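Local coordinates for nickel ABC transporter (Nickel-binding protein) (Bacillus halodurans, PDB 3T66), which probably serves as the extracellular solute-binding component of an ABC transporter, a family 5 binding protein named for nickel and generally assigned to peptide uptake, at residues K13-F19 against L188-S194; R38-T42 against K172-V176. The contacts are given in a common frame with arbitrary orientation. Residues are numbered along the deposited sequence.

Contact 1 (K13-F19 against L188-S194); sequences KHIHFLF and LDSVTFS
Three phenyl rings make the apolar centre, on the sheet face that also carries Ile15 and Val191. Phe17 and Phe193, both with chi1 t, bring CE2 of Phe17 to 3.3 Å from CE2 of Phe193, their ring centroids 4.8 Å apart and planes at 45°; Phe17 CD2 lies over one face of the Phe193 ring. Phe19 joins them, its CB 3.6 Å from Phe193 CE1. Further along this face Ile15 CG1 meets Leu188 CD2 at 3.9 Å. The strands 14-19 and 190-194 run parallel, axes 4.7 Å apart and 12° off, with His14 opposite Ser190, Ile15 opposite Val191 and so on to Leu18 opposite Ser194. Their extended backbones hydrogen-bond as parallel neighbours do: Ile15 N to Ser190 O (3.2 Å), Thr192 N to Ile15 O (2.9 Å), Phe17 N to Thr192 O (2.8 Å), Ser194 N to Phe17 O (2.9 Å) and Phe19 N to Ser194 O (2.6 Å). On its other edge, strand 14-19 pairs with 213-215, so the N-terminal strand is an interior member of the mixed sheet. The opposite face, which also carries Leu18, bears His14 and His16, both chi1 t: His14 ND1 donates to Ser190 OG over a very short 2.3 Å, and His16 NE2 bonds Ser194 OG at 2.7 Å. At the outer end Ser190 N reaches Lys13 O (2.7 Å) and Lys13 N reaches Asp189 OD2 (3.0 Å), while Asp189 OD1 salt-bridges Arg177.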
loop_
_atom_site.group_PDB
_atom_site.type_symbol
_atom_site.label_atom_id
_atom_site.label_comp_id
_atom_site.label_asym_id
_atom_site.label_seq_id
_atom_site.Cartn_x
_atom_site.Cartn_y
_atom_site.Cartn_z
ATOM N N LYS A 13 24.692 7.571 21.114
ATOM C CA LYS A 13 23.353 7.046 20.779
ATOM C C LYS A 13 23.254 6.438 19.382
ATOM O O LYS A 13 23.271 7.161 18.368
ATOM C CB LYS A 13 22.269 8.097 21.004
ATOM C CG LYS A 13 21.556 7.934 22.336
ATOM C CD LYS A 13 21.203 9.264 22.948
ATOM C CE LYS A 13 20.106 9.080 23.955
ATOM N NZ LYS A 13 19.244 10.275 23.984
ATOM N N HIS A 14 23.143 5.103 19.349
ATOM C CA HIS A 14 23.202 4.379 18.089
ATOM C C HIS A 14 22.107 3.348 17.899
ATOM O O HIS A 14 21.729 2.682 18.843
ATOM C CB HIS A 14 24.543 3.715 17.957
ATOM C CG HIS A 14 24.761 3.081 16.632
ATOM N ND1 HIS A 14 25.062 3.818 15.505
ATOM C CD2 HIS A 14 24.725 1.782 16.246
ATOM C CE1 HIS A 14 25.201 2.999 14.478
ATOM N NE2 HIS A 14 25.015 1.758 14.903
ATOM N N ILE A 15 21.636 3.220 16.663
ATOM C CA ILE A 15 20.531 2.355 16.321
ATOM C C ILE A 15 20.931 1.582 15.107
ATOM O O ILE A 15 21.310 2.177 14.095
ATOM C CB ILE A 15 19.247 3.153 15.977
ATOM C CG1 ILE A 15 18.551 3.652 17.259
ATOM C CG2 ILE A 15 18.320 2.349 15.118
ATOM C CD1 ILE A 15 17.449 2.803 17.827
ATOM N N HIS A 16 20.865 0.255 15.215
ATOM C CA HIS A 16 21.113 -0.614 14.090
ATOM C C HIS A 16 19.805 -1.195 13.669
ATOM O O HIS A 16 19.162 -1.941 14.426
ATOM C CB HIS A 16 22.066 -1.734 14.440
ATOM C CG HIS A 16 22.477 -2.551 13.253
ATOM N ND1 HIS A 16 23.132 -3.766 13.368
ATOM C CD2 HIS A 16 22.287 -2.346 11.926
ATOM C CE1 HIS A 16 23.353 -4.253 12.159
ATOM N NE2 HIS A 16 22.850 -3.412 11.270
ATOM N N PHE A 17 19.425 -0.835 12.452
ATOM C CA PHE A 17 18.151 -1.206 11.884
ATOM C C PHE A 17 18.499 -2.056 10.707
ATOM O O PHE A 17 19.439 -1.768 9.940
ATOM C CB PHE A 17 17.372 0.042 11.488
ATOM C CG PHE A 17 16.203 -0.210 10.586
ATOM C CD1 PHE A 17 14.944 -0.422 11.103
ATOM C CD2 PHE A 17 16.340 -0.174 9.216
ATOM C CE1 PHE A 17 13.862 -0.626 10.265
ATOM C CE2 PHE A 17 15.265 -0.385 8.396
ATOM C CZ PHE A 17 14.037 -0.608 8.917
ATOM N N LEU A 18 17.754 -3.144 10.622
ATOM C CA LEU A 18 18.077 -4.250 9.729
ATOM C C LEU A 18 16.911 -4.550 8.815
ATOM O O LEU A 18 15.838 -5.016 9.250
ATOM C CB LEU A 18 18.486 -5.501 10.503
ATOM C CG LEU A 18 18.845 -6.718 9.629
ATOM C CD1 LEU A 18 19.857 -6.446 8.430
ATOM C CD2 LEU A 18 19.280 -7.906 10.519
ATOM N N PHE A 19 17.135 -4.255 7.548
ATOM C CA PHE A 19 16.026 -4.090 6.667
ATOM C C PHE A 19 15.796 -5.280 5.742
ATOM O O PHE A 19 16.618 -6.171 5.575
ATOM C CB PHE A 19 16.115 -2.765 5.896
ATOM C CG PHE A 19 14.919 -2.493 5.056
ATOM C CD1 PHE A 19 13.654 -2.416 5.626
ATOM C CD2 PHE A 19 15.035 -2.338 3.691
ATOM C CE1 PHE A 19 12.511 -2.161 4.830
ATOM C CE2 PHE A 19 13.914 -2.087 2.883
ATOM C CZ PHE A 19 12.660 -2.007 3.454
ATOM N N LEU A 188 19.598 11.002 18.335
ATOM C CA LEU A 188 20.431 9.893 18.033
ATOM C C LEU A 188 21.755 10.341 17.566
ATOM O O LEU A 188 21.850 11.190 16.741
ATOM C CB LEU A 188 19.818 9.159 16.895
ATOM C CG LEU A 188 18.761 8.170 17.249
ATOM C CD1 LEU A 188 18.526 7.403 16.030
ATOM C CD2 LEU A 188 19.268 7.303 18.308
ATOM N N ASP A 189 22.805 9.795 18.128
ATOM C CA ASP A 189 24.105 10.091 17.632
ATOM C C ASP A 189 24.329 9.515 16.221
ATOM O O ASP A 189 24.862 10.177 15.384
ATOM C CB ASP A 189 25.170 9.824 18.713
ATOM C CG ASP A 189 25.129 10.863 19.871
ATOM O OD1 ASP A 189 25.163 12.046 19.593
ATOM O OD2 ASP A 189 25.073 10.543 21.065
ATOM N N SER A 190 23.882 8.295 15.945
ATOM C CA SER A 190 24.043 7.682 14.611
ATOM C C SER A 190 23.166 6.461 14.282
ATOM O O SER A 190 22.676 5.823 15.159
ATOM C CB SER A 190 25.475 7.269 14.438
ATOM O OG SER A 190 25.675 6.045 15.087
ATOM N N VAL A 191 23.008 6.105 13.013
ATOM C CA VAL A 191 22.237 4.889 12.643
ATOM C C VAL A 191 22.979 4.078 11.614
ATOM O O VAL A 191 23.453 4.626 10.597
ATOM C CB VAL A 191 20.885 5.197 11.935
ATOM C CG1 VAL A 191 20.179 3.923 11.507
ATOM C CG2 VAL A 191 19.997 6.026 12.792
ATOM N N THR A 192 23.044 2.770 11.877
ATOM C CA THR A 192 23.383 1.794 10.857
ATOM C C THR A 192 22.110 1.207 10.287
ATOM O O THR A 192 21.277 0.648 11.012
ATOM C CB THR A 192 24.282 0.689 11.410
ATOM O OG1 THR A 192 25.419 1.281 12.058
ATOM C CG2 THR A 192 24.778 -0.212 10.298
ATOM N N PHE A 193 21.983 1.351 8.973
ATOM C CA PHE A 193 20.844 0.840 8.202
ATOM C C PHE A 193 21.388 -0.220 7.288
ATOM O O PHE A 193 22.087 0.107 6.337
ATOM C CB PHE A 193 20.236 1.974 7.336
ATOM C CG PHE A 193 18.909 1.641 6.709
ATOM C CD1 PHE A 193 18.817 0.746 5.653
ATOM C CD2 PHE A 193 17.758 2.267 7.141
ATOM C CE1 PHE A 193 17.573 0.456 5.058
ATOM C CE2 PHE A 193 16.516 1.989 6.560
ATOM C CZ PHE A 193 16.427 1.080 5.522
ATOM N N SER A 194 21.064 -1.470 7.548
ATOM C CA SER A 194 21.672 -2.531 6.772
ATOM C C SER A 194 20.623 -3.522 6.320
ATOM O O SER A 194 19.513 -3.564 6.886
ATOM C CB SER A 194 22.699 -3.258 7.627
ATOM O OG SER A 194 22.015 -3.822 8.701
#

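Contact 2 (R38-T42 against K172-V176)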
loop_
_atom_site.group_PDB
_atom_site.type_symbol
_atom_site.label_atom_id
_atom_site.label_comp_id
_atom_site.label_asym_id
_atom_site.label_seq_id
_atom_site.Cartn_x
_atom_site.Cartn_y
_atom_site.Cartn_z
ATOM N N ARG A 38 13.546 5.846 3.541
ATOM C CA ARG A 38 13.449 4.924 4.682
ATOM C C ARG A 38 14.532 5.119 5.754
ATOM O O ARG A 38 14.285 4.974 6.963
ATOM C CB ARG A 38 13.346 3.480 4.224
ATOM C CG ARG A 38 12.014 3.252 3.540
ATOM C CD ARG A 38 11.854 1.864 2.953
ATOM N NE ARG A 38 10.740 1.827 2.004
ATOM C CZ ARG A 38 9.995 0.755 1.749
ATOM N NH1 ARG A 38 10.211 -0.368 2.392
ATOM N NH2 ARG A 38 9.006 0.818 0.877
ATOM N N ALA A 39 15.713 5.508 5.314
ATOM C CA ALA A 39 16.817 5.664 6.223
ATOM C C ALA A 39 16.888 7.092 6.682
ATOM O O ALA A 39 17.740 7.438 7.483
ATOM C CB ALA A 39 18.125 5.245 5.558
ATOM N N GLY A 40 16.009 7.927 6.151
ATOM C CA GLY A 40 15.890 9.308 6.618
ATOM C C GLY A 40 16.966 10.217 6.049
ATOM O O GLY A 40 17.404 11.161 6.718
ATOM N N ILE A 41 17.387 9.941 4.819
ATOM C CA ILE A 41 18.289 10.854 4.124
ATOM C C ILE A 41 17.479 11.962 3.448
ATOM O O ILE A 41 17.913 13.133 3.331
ATOM C CB ILE A 41 19.120 10.112 3.045
ATOM C CG1 ILE A 41 19.982 9.045 3.704
ATOM C CG2 ILE A 41 20.000 11.059 2.316
ATOM C CD1 ILE A 41 20.174 7.826 2.899
ATOM N N THR A 42 16.277 11.573 3.056
ATOM C CA THR A 42 15.593 12.185 1.952
ATOM C C THR A 42 14.105 12.219 2.266
ATOM O O THR A 42 13.618 11.344 2.993
ATOM C CB THR A 42 15.955 11.347 0.677
ATOM O OG1 THR A 42 16.854 12.093 -0.147
ATOM C CG2 THR A 42 14.746 10.949 -0.162
ATOM N N LYS A 172 25.199 -2.283 3.818
ATOM C CA LYS A 172 24.751 -1.338 4.853
ATOM C C LYS A 172 24.932 0.071 4.306
ATOM O O LYS A 172 25.523 0.277 3.217
ATOM C CB LYS A 172 25.578 -1.457 6.141
ATOM C CG LYS A 172 27.082 -1.513 5.908
ATOM C CD LYS A 172 28.006 -1.294 7.142
ATOM C CE LYS A 172 29.263 -0.345 6.728
ATOM N NZ LYS A 172 29.040 0.830 5.632
ATOM N N LEU A 173 24.406 1.037 5.050
ATOM C CA LEU A 173 24.805 2.411 4.864
ATOM C C LEU A 173 24.931 3.017 6.245
ATOM O O LEU A 173 24.373 2.504 7.205
ATOM C CB LEU A 173 23.844 3.175 3.949
ATOM C CG LEU A 173 22.388 3.373 4.349
ATOM C CD1 LEU A 173 22.272 4.715 4.965
ATOM C CD2 LEU A 173 21.519 3.346 3.144
ATOM N N GLU A 174 25.676 4.099 6.345
ATOM C CA GLU A 174 25.978 4.695 7.639
ATOM C C GLU A 174 25.494 6.148 7.670
ATOM O O GLU A 174 25.632 6.919 6.688
ATOM C CB GLU A 174 27.494 4.626 7.939
ATOM C CG GLU A 174 28.087 3.218 8.005
ATOM C CD GLU A 174 27.603 2.425 9.202
ATOM O OE1 GLU A 174 26.855 3.023 10.035
ATOM O OE2 GLU A 174 27.996 1.218 9.320
ATOM N N LEU A 175 24.926 6.523 8.806
ATOM C CA LEU A 175 24.268 7.804 8.869
ATOM C C LEU A 175 24.590 8.483 10.156
ATOM O O LEU A 175 24.665 7.836 11.211
ATOM C CB LEU A 175 22.772 7.641 8.741
ATOM C CG LEU A 175 22.283 6.814 7.585
ATOM C CD1 LEU A 175 21.127 6.034 8.088
ATOM C CD2 LEU A 175 21.887 7.781 6.483
ATOM N N VAL A 176 24.759 9.791 10.044
ATOM C CA VAL A 176 25.215 10.635 11.120
ATOM C C VAL A 176 24.102 11.671 11.258
ATOM O O VAL A 176 23.530 12.071 10.247
ATOM C CB VAL A 176 26.610 11.299 10.776
#
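A Schellman motif ends helix 35-38 here: Gly40, the first residue to leave helical angles, has positive phi (79°), and two hydrogen bonds run back into the last helical turn. The turn sets Ala39 and Ile41 against one face of strand 172-176, whose alternating side chains send Leu173 and Leu175 toward the turn. Backbones stay well apart, the nearest CA pair, Ala39 and Leu175, being separated by 8.2 Å, so the join is made by apolar packing, and it buries a modest 151 Å². Ala39 CB touches both leucines, at 4.2 Å from Leu173 CD1 and 4.0 Å from Leu175 CD1. Ile41 is directed sideways at its CB, but its end comes nearer the strand, placing its CD1 4.3 Å from Leu173 CD1.

Polar links lead to other parts of the fold. Gly40 and Ile41 form backbone hydrogen bonds with Phe162 and Gly160, which tie the turn to the neighbouring hairpin strand 162-168 and the residues just before it. Within the strand, Lys172 NZ and Glu174 OE2 form a long salt bridge of 3.9 Å; Glu174 OE1 also bonds Thr192 OG1, and Lys172 NZ bonds Ser166 and Thr168. In the apolar group, the tightest approach is Ile41 CG1 to Leu175 CD2, at 3.6 Å.

Contacts 1 and 2 share a mixed sheet through their strands 190-195 and 172-177, which are antiparallel neighbours; their centres lie 8 Å apart. Probable hydrogen bonds join them, Phe193 O to Leu173 N at 2.8 Å and Val191 O to Leu175 N at 3.0 Å. Phe193 also touches Ala39, and Phe19 CZ packs 3.1 Å from Arg38 NH1, so helix 35-38, with Ala39 just after it, covers the aromatic side of contact 1. The bound calcium ion is about 8 Å from the side chain of Asp189 and about 13 Å from that of Leu175, too far for either to coordinate it; Asp179, a calcium-binding residue in a structure of this protein, has its side chain about 7 Å from that of Asp189.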